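Local coordinates for Lmo0794 protein (Listeria monocytogenes, PDB 3EW7) that is of unknown function but has a Rossmann-type NAD(P)-binding fold and is probably an NAD(P)-dependent oxidoreductase related to epimerases and dehydratases, at residues I153-F159 with F184-Y190. The protein carries 3 engineered substitutions. Residues are numbered along the deposited sequence; the frame is centred on the assembly and turned at random.
Sequences ISPSAMF and FISMEDY
Met158 and Ile185 bring the two backbones together, their CA atoms 5.4 Å apart, and Ile185 N donates a weak hydrogen bond of 3.4 Å to Met158 O. Beside this link, Phe159 CA makes a CA-H...O contact with Ile185 O, and Ala157 CB lies against the backbone of Phe184. The Ile185 side chain forks between two neighbours: its CG1 branch reaches Ser156 OG, and CG2 packs at 3.7 Å from Phe159 CD1, the two side chains running alongside each other.

Phe159 receives Met187, a selenomethionine, in a Met-aromatic contact. The Met187 chain leaves with CG anti to the backbone N (chi1 -169°) and then bends at chi2 and chi3, which sets CE over the centre of the ring, 3.5 Å from the Phe159 centroid. SE lies above the same face, 4.3 Å from that centroid. Arg11 of helix 11-22 touches both residues.

In this Rossmann-type fold, 153-159 takes in the last two residues of parallel strand 150-154 and the loop that follows, whereas segment 184-190 leads into helix 187-199, which is followed by the edge strand 207-209. Ser186 is the N-cap of that helix and forms a capping box with Asp189: Ser186 N donates weakly to Asp189 OD2, while the weak bond from Glu188 N to Ser186 OG is doubtful, since that oxygen is placed too close to a neighbour.

Tyr190, on the first turn, sends its ring back to the strand end. Pro155 CB sits over one ring face, offset toward the rim and 3.8 Å from the centroid, while Phe159 meets the ring obliquely, with the planes at 47°. Ile153 O lies at the ring edge, 2.7 Å from Tyr190 OH, but the angle is poor for a hydrogen bond. Val101 and Val210 each touch both Ile153 and Tyr190.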
ATOM      1  N   ILE A 153       1.153   3.332  -7.508  1.00 49.32           N
ATOM      2  CA  ILE A 153       2.003   2.465  -8.318  1.00 52.67           C
ATOM      3  C   ILE A 153       1.266   1.296  -8.984  1.00 53.44           C
ATOM      4  O   ILE A 153       0.480   0.589  -8.343  1.00 52.29           O
ATOM      5  CB  ILE A 153       3.187   1.912  -7.476  1.00 51.96           C
ATOM      6  CG1 ILE A 153       4.153   1.145  -8.377  1.00 52.10           C
ATOM      7  CG2 ILE A 153       2.672   1.019  -6.358  1.00 52.23           C
ATOM      8  CD1 ILE A 153       5.391   0.669  -7.655  1.00 53.82           C
ATOM      9  N   SER A 154       1.526   1.125 -10.278  1.00 55.85           N
ATOM     10  CA  SER A 154       0.938   0.056 -11.076  1.00 57.94           C
ATOM     11  C   SER A 154       2.051  -0.837 -11.605  1.00 60.14           C
ATOM     12  O   SER A 154       3.151  -0.371 -11.897  1.00 59.24           O
ATOM     13  CB  SER A 154       0.146   0.628 -12.253  1.00 56.52           C
ATOM     14  OG  SER A 154      -1.042   1.260 -11.812  1.00 56.95           O
ATOM     15  N   PRO A 155       1.775  -2.142 -11.728  1.00 63.08           N
ATOM     16  CA  PRO A 155       2.753  -3.108 -12.224  1.00 66.00           C
ATOM     17  C   PRO A 155       2.878  -3.044 -13.734  1.00 69.81           C
ATOM     18  O   PRO A 155       1.965  -2.597 -14.432  1.00 68.85           O
ATOM     19  CB  PRO A 155       2.177  -4.429 -11.759  1.00 63.77           C
ATOM     20  CG  PRO A 155       0.723  -4.200 -11.938  1.00 63.21           C
ATOM     21  CD  PRO A 155       0.527  -2.823 -11.344  1.00 62.64           C
ATOM     22  N   SER A 156       4.009  -3.514 -14.240  1.00 74.95           N
ATOM     23  CA  SER A 156       4.246  -3.507 -15.672  1.00 80.40           C
ATOM     24  C   SER A 156       3.374  -4.478 -16.493  1.00 83.40           C
ATOM     25  O   SER A 156       2.707  -4.048 -17.440  1.00 84.14           O
ATOM     26  CB  SER A 156       5.737  -3.764 -15.959  1.00 79.94           C
ATOM     27  OG  SER A 156       6.253  -4.831 -15.177  1.00 77.71           O
ATOM     28  N   ALA A 157       3.335  -5.759 -16.120  1.00 86.70           N
ATOM     29  CA  ALA A 157       2.597  -6.733 -16.924  1.00 90.23           C
ATOM     30  C   ALA A 157       1.433  -7.561 -16.346  1.00 92.68           C
ATOM     31  O   ALA A 157       0.274  -7.292 -16.647  1.00 93.39           O
ATOM     32  CB  ALA A 157       3.596  -7.678 -17.583  1.00 90.42           C
HETATM   33  N   MSE A 158       1.764  -8.593 -15.565  1.00 95.50           N
HETATM   34  CA  MSE A 158       0.746  -9.472 -14.969  1.00 98.17           C
HETATM   35  C   MSE A 158       1.355 -10.547 -14.069  1.00 99.00           C
HETATM   36  O   MSE A 158       2.395 -11.136 -14.395  1.00 99.00           O
HETATM   37  CB  MSE A 158      -0.067 -10.175 -16.064  1.00 99.00           C
HETATM   38  CG  MSE A 158      -1.282 -10.960 -15.554  1.00 99.00           C
HETATM   39 SE   MSE A 158      -2.829  -9.819 -15.162  1.00 99.00          SE
HETATM   40  CE  MSE A 158      -3.746 -10.025 -16.889  1.00 99.00           C
ATOM     41  N   PHE A 159       0.696 -10.815 -12.944  1.00 99.00           N
ATOM     42  CA  PHE A 159       1.156 -11.851 -12.029  1.00 99.00           C
ATOM     43  C   PHE A 159       0.222 -13.050 -12.080  1.00 99.00           C
ATOM     44  O   PHE A 159      -0.987 -12.912 -12.309  1.00 99.00           O
ATOM     45  CB  PHE A 159       1.191 -11.380 -10.558  1.00 99.00           C
ATOM     46  CG  PHE A 159       0.854  -9.927 -10.349  1.00 99.00           C
ATOM     47  CD1 PHE A 159       1.855  -8.960 -10.366  1.00 99.00           C
ATOM     48  CD2 PHE A 159      -0.453  -9.531 -10.075  1.00 99.00           C
ATOM     49  CE1 PHE A 159       1.560  -7.624 -10.105  1.00 99.00           C
ATOM     50  CE2 PHE A 159      -0.758  -8.193  -9.816  1.00 99.00           C
ATOM     51  CZ  PHE A 159       0.253  -7.241  -9.828  1.00 99.00           C
ATOM     52  N   PHE A 184       7.137 -11.472 -18.523  1.00 97.13           N
ATOM     53  CA  PHE A 184       6.063 -10.878 -17.730  1.00 96.97           C
ATOM     54  C   PHE A 184       6.520 -10.585 -16.298  1.00 95.60           C
ATOM     55  O   PHE A 184       7.714 -10.368 -16.078  1.00 96.11           O
ATOM     56  CB  PHE A 184       4.847 -11.793 -17.780  1.00 98.41           C
ATOM     57  CG  PHE A 184       4.633 -12.379 -19.137  1.00 99.00           C
ATOM     58  CD1 PHE A 184       4.233 -11.574 -20.204  1.00 99.00           C
ATOM     59  CD2 PHE A 184       4.954 -13.712 -19.379  1.00 99.00           C
ATOM     60  CE1 PHE A 184       4.167 -12.088 -21.500  1.00 99.00           C
ATOM     61  CE2 PHE A 184       4.894 -14.238 -20.668  1.00 99.00           C
ATOM     62  CZ  PHE A 184       4.499 -13.423 -21.733  1.00 99.00           C
ATOM     63  N   ILE A 185       5.616 -10.621 -15.318  1.00 92.83           N
ATOM     64  CA  ILE A 185       6.029 -10.214 -13.971  1.00 89.97           C
ATOM     65  C   ILE A 185       5.746 -10.983 -12.662  1.00 87.70           C
ATOM     66  O   ILE A 185       4.623 -11.413 -12.385  1.00 86.80           O
ATOM     67  CB  ILE A 185       5.594  -8.729 -13.800  1.00 90.21           C
ATOM     68  CG1 ILE A 185       6.821  -7.825 -13.961  1.00 90.20           C
ATOM     69  CG2 ILE A 185       4.818  -8.525 -12.503  1.00 88.63           C
ATOM     70  CD1 ILE A 185       7.788  -7.853 -12.798  1.00 89.55           C
ATOM     71  N   SER A 186       6.801 -11.110 -11.855  1.00 84.66           N
ATOM     72  CA  SER A 186       6.750 -11.778 -10.557  1.00 82.06           C
ATOM     73  C   SER A 186       6.343 -10.765  -9.489  1.00 80.09           C
ATOM     74  O   SER A 186       6.680  -9.592  -9.586  1.00 78.88           O
ATOM     75  CB  SER A 186       8.129 -12.351 -10.216  1.00 82.66           C
ATOM     76  OG  SER A 186       8.167 -12.856  -8.894  1.00 83.91           O
HETATM   77  N   MSE A 187       5.621 -11.219  -8.470  1.00 78.72           N
HETATM   78  CA  MSE A 187       5.185 -10.325  -7.405  1.00 77.32           C
HETATM   79  C   MSE A 187       6.387  -9.756  -6.658  1.00 74.99           C
HETATM   80  O   MSE A 187       6.392  -8.593  -6.260  1.00 74.47           O
HETATM   81  CB  MSE A 187       4.267 -11.071  -6.430  1.00 80.14           C
HETATM   82  CG  MSE A 187       3.541 -10.175  -5.428  1.00 85.10           C
HETATM   83 SE   MSE A 187       2.413  -8.780  -6.222  1.00 93.75          SE
HETATM   84  CE  MSE A 187       0.946  -9.854  -6.893  1.00 90.32           C
ATOM     85  N   GLU A 188       7.409 -10.581  -6.474  1.00 73.02           N
ATOM     86  CA  GLU A 188       8.600 -10.138  -5.771  1.00 70.94           C
ATOM     87  C   GLU A 188       9.338  -9.061  -6.562  1.00 68.75           C
ATOM     88  O   GLU A 188      10.036  -8.234  -5.980  1.00 68.45           O
ATOM     89  CB  GLU A 188       9.528 -11.326  -5.454  1.00 71.10           C
ATOM     90  CG  GLU A 188       9.275 -12.596  -6.266  1.00 74.42           C
ATOM     91  CD  GLU A 188       8.021 -13.363  -5.833  1.00 74.95           C
ATOM     92  OE1 GLU A 188       7.174 -13.687  -6.702  1.00 73.78           O
ATOM     93  OE2 GLU A 188       7.890 -13.653  -4.621  1.00 75.79           O
ATOM     94  N   ASP A 189       9.183  -9.057  -7.884  1.00 66.98           N
ATOM     95  CA  ASP A 189       9.836  -8.031  -8.694  1.00 65.27           C
ATOM     96  C   ASP A 189       9.121  -6.712  -8.435  1.00 63.51           C
ATOM     97  O   ASP A 189       9.752  -5.657  -8.345  1.00 62.38           O
ATOM     98  CB  ASP A 189       9.758  -8.351 -10.192  1.00 66.37           C
ATOM     99  CG  ASP A 189      10.595  -9.555 -10.587  1.00 68.13           C
ATOM    100  OD1 ASP A 189      11.741  -9.691 -10.091  1.00 66.79           O
ATOM    101  OD2 ASP A 189      10.109 -10.358 -11.415  1.00 70.35           O
ATOM    102  N   TYR A 190       7.798  -6.795  -8.313  1.00 61.30           N
ATOM    103  CA  TYR A 190       6.950  -5.642  -8.067  1.00 58.82           C
ATOM    104  C   TYR A 190       7.309  -5.048  -6.712  1.00 58.08           C
ATOM    105  O   TYR A 190       7.336  -3.826  -6.548  1.00 58.16           O
ATOM    106  CB  TYR A 190       5.476  -6.071  -8.111  1.00 58.96           C
ATOM    107  CG  TYR A 190       4.468  -4.936  -8.161  1.00 59.19           C
ATOM    108  CD1 TYR A 190       4.627  -3.872  -9.053  1.00 59.56           C
ATOM    109  CD2 TYR A 190       3.354  -4.928  -7.320  1.00 58.85           C
ATOM    110  CE1 TYR A 190       3.702  -2.823  -9.099  1.00 58.63           C
ATOM    111  CE2 TYR A 190       2.426  -3.890  -7.363  1.00 59.80           C
ATOM    112  CZ  TYR A 190       2.607  -2.840  -8.252  1.00 59.38           C
ATOM    113  OH  TYR A 190       1.704  -1.806  -8.279  1.00 59.46           O
TER